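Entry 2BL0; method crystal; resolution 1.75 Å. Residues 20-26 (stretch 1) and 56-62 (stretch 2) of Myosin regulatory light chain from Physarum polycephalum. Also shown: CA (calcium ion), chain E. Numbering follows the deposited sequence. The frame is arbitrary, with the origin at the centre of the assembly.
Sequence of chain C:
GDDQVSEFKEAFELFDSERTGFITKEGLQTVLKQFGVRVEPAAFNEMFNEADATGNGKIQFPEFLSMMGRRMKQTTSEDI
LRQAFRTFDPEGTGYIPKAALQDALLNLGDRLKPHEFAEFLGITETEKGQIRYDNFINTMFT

Stretch 1, residues 20-26: TGFITKE
Stretch 2 56-62: NGKIQFP

Two short, weakly bonded strands, Phe 22 to Thr 24 and Lys 58 to Gln 60, run antiparallel at 155° with their axes 4.3 Å apart at closest approach. A glycine turn precedes each and a helix follows, starting at Lys 25 and Phe 61. Register is set by Ile 23 opposite Ile 59 (CA to CA 4.9 Å), with Phe 22 facing Gln 60 (CA to CA 4.7 Å) and Thr 24 facing Lys 58 (CA to CA 4.8 Å).

Ile 23 N donates to Ile 59 O at 3.0 Å (156° at the hydrogen), and Ile 59 N returns the bond to Ile 23 O at 2.9 Å, nearly straight at 172°. The phi/psi values of these residues, -113/120 and -89/111, are extended enough to present both N and O to the partner. Phe 22, at -157/160, adds a CA-H...O contact from its CA to Ile 59 O, 3.2 Å.

Beyond this pair, water extends the ladder. One molecule donates to Gly 21 O (2.6 Å) and accepts from Phe 61 N (2.9 Å); another donates to Gly 57 O (2.6 Å) and accepts from Lys 25 N (3.0 Å). Each thus links the glycine before one strand to the first helical residue after the other. Gly 21 (90/5) and Gly 57 (87/7) adopt a left-handed turn in which a CB would jam against the preceding carbonyl O.

The side chains divide between two faces. Ile 23 and Ile 59 share one, both buried, with chi1 m and chi2 t; their CB atoms lie 4.0 Å apart, an apolar contact. Phe 22, Thr 24, Lys 58 and Gln 60 take the other. Phe 22 (chi1 p, chi2 83°) is on this face, and the aliphatic part of Lys 58 (m, t, t, then chi4 p) covers one ring face: Lys 58 CD sits 3.6 Å from the Phe 22 ring centroid, 19° off the normal, a CH-pi contact. Gln 60 (m, m, chi3 145°) brings NE2 to 3.6 Å from Phe 22 CB.

Calcium ties down the second stretch, bound by Asn 56 OD1 at 2.4 Å and Lys 58 O at 2.3 Å, with the remaining ligands elsewhere in the structure. Asn 56 (chi1 84°, chi2 -48°) also accepts at OD1 from Lys 58 N, 3.2 Å, bracing the turn around Gly 57. In the first stretch, Thr 20 (chi1 p) accepts a weak bond at OG1 from Phe 22 N, 3.5 Å.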

# COMPACT_ATOMS: atom_id res chain seq x y z
N THR C 20 -18.60 2.96 -37.61
CA THR C 20 -19.82 3.76 -37.47
C THR C 20 -19.92 4.52 -36.16
O THR C 20 -20.76 5.41 -36.02
CB THR C 20 -21.05 2.87 -37.60
OG1 THR C 20 -21.00 1.83 -36.61
CG2 THR C 20 -21.05 2.14 -38.90
N GLY C 21 -19.10 4.15 -35.18
CA GLY C 21 -19.13 4.74 -33.86
C GLY C 21 -20.07 4.02 -32.89
O GLY C 21 -20.21 4.46 -31.76
N PHE C 22 -20.67 2.91 -33.32
CA PHE C 22 -21.56 2.13 -32.44
C PHE C 22 -21.68 0.68 -32.88
O PHE C 22 -21.40 0.35 -34.04
CB PHE C 22 -22.94 2.79 -32.31
CG PHE C 22 -23.66 2.95 -33.62
CD1 PHE C 22 -24.38 1.90 -34.16
CD2 PHE C 22 -23.60 4.15 -34.31
CE1 PHE C 22 -25.03 2.05 -35.41
CE2 PHE C 22 -24.24 4.30 -35.55
CZ PHE C 22 -24.96 3.25 -36.09
N ILE C 23 -22.10 -0.19 -31.95
CA ILE C 23 -22.24 -1.62 -32.19
C ILE C 23 -23.68 -2.00 -32.14
O ILE C 23 -24.33 -1.84 -31.11
CB ILE C 23 -21.48 -2.43 -31.14
CG1 ILE C 23 -20.01 -2.01 -31.09
CG2 ILE C 23 -21.68 -3.94 -31.40
CD1 ILE C 23 -19.25 -2.59 -29.92
N THR C 24 -24.17 -2.55 -33.25
CA THR C 24 -25.52 -3.05 -33.34
C THR C 24 -25.54 -4.52 -32.98
O THR C 24 -24.49 -5.14 -32.87
CB THR C 24 -26.06 -2.89 -34.78
OG1 THR C 24 -25.22 -3.60 -35.69
CG2 THR C 24 -25.97 -1.45 -35.24
N LYS C 25 -26.74 -5.10 -32.83
CA LYS C 25 -26.87 -6.54 -32.60
C LYS C 25 -26.22 -7.31 -33.73
O LYS C 25 -25.47 -8.23 -33.48
CB LYS C 25 -28.32 -6.98 -32.44
CG LYS C 25 -28.84 -6.83 -31.04
CD LYS C 25 -30.20 -7.48 -30.87
CE LYS C 25 -30.70 -7.31 -29.45
NZ LYS C 25 -31.81 -8.28 -29.13
N GLU C 26 -26.55 -6.92 -34.96
CA GLU C 26 -25.94 -7.44 -36.19
C GLU C 26 -24.40 -7.38 -36.12
O GLU C 26 -23.70 -8.37 -36.40
CB GLU C 26 -26.47 -6.61 -37.37
CG GLU C 26 -26.13 -7.10 -38.75
CD GLU C 26 -26.88 -8.35 -39.18
OE1 GLU C 26 -28.07 -8.55 -38.85
OE2 GLU C 26 -26.25 -9.15 -39.89
N ASN C 56 -31.62 1.42 -27.20
CA ASN C 56 -31.97 1.92 -28.52
C ASN C 56 -31.46 1.05 -29.69
O ASN C 56 -31.63 1.39 -30.87
CB ASN C 56 -31.50 3.36 -28.67
CG ASN C 56 -30.05 3.44 -29.07
OD1 ASN C 56 -29.22 2.77 -28.48
ND2 ASN C 56 -29.74 4.26 -30.07
N GLY C 57 -30.82 -0.07 -29.36
CA GLY C 57 -30.28 -1.00 -30.36
C GLY C 57 -28.86 -0.72 -30.86
O GLY C 57 -28.36 -1.39 -31.79
N LYS C 58 -28.21 0.26 -30.24
CA LYS C 58 -26.87 0.70 -30.64
C LYS C 58 -26.00 0.96 -29.40
O LYS C 58 -26.36 1.78 -28.58
CB LYS C 58 -26.96 1.99 -31.45
CG LYS C 58 -27.67 1.86 -32.81
CD LYS C 58 -27.64 3.20 -33.54
CE LYS C 58 -28.28 3.13 -34.90
NZ LYS C 58 -29.74 3.34 -34.82
N ILE C 59 -24.87 0.26 -29.26
CA ILE C 59 -23.96 0.44 -28.14
C ILE C 59 -22.95 1.53 -28.51
O ILE C 59 -22.13 1.32 -29.40
CB ILE C 59 -23.18 -0.88 -27.83
CG1 ILE C 59 -24.12 -2.06 -27.55
CG2 ILE C 59 -22.21 -0.64 -26.64
CD1 ILE C 59 -23.44 -3.43 -27.55
N GLN C 60 -23.04 2.68 -27.86
CA GLN C 60 -22.07 3.76 -28.03
C GLN C 60 -20.85 3.47 -27.15
O GLN C 60 -20.96 2.75 -26.17
CB GLN C 60 -22.64 5.12 -27.61
CG GLN C 60 -24.05 5.48 -28.13
CD GLN C 60 -24.18 5.41 -29.64
OE1 GLN C 60 -25.25 5.03 -30.17
NE2 GLN C 60 -23.11 5.79 -30.36
N PHE C 61 -19.71 4.08 -27.46
CA PHE C 61 -18.57 3.91 -26.58
C PHE C 61 -18.87 4.23 -25.10
O PHE C 61 -18.54 3.44 -24.24
CB PHE C 61 -17.32 4.69 -27.04
CG PHE C 61 -16.19 4.58 -26.07
CD1 PHE C 61 -15.67 3.34 -25.76
CD2 PHE C 61 -15.69 5.70 -25.41
CE1 PHE C 61 -14.66 3.20 -24.83
CE2 PHE C 61 -14.67 5.57 -24.48
CZ PHE C 61 -14.16 4.30 -24.19
N PRO C 62 -19.46 5.39 -24.76
CA PRO C 62 -19.73 5.65 -23.33
C PRO C 62 -20.55 4.56 -22.62
O PRO C 62 -20.33 4.35 -21.43
CB PRO C 62 -20.45 6.99 -23.34
CG PRO C 62 -19.92 7.69 -24.60
CD PRO C 62 -19.76 6.57 -25.60
CA CA E . -27.53 2.74 -26.84
O HOH W 1 -19.35 5.85 -29.68
O HOH W 2 -29.28 -3.57 -32.93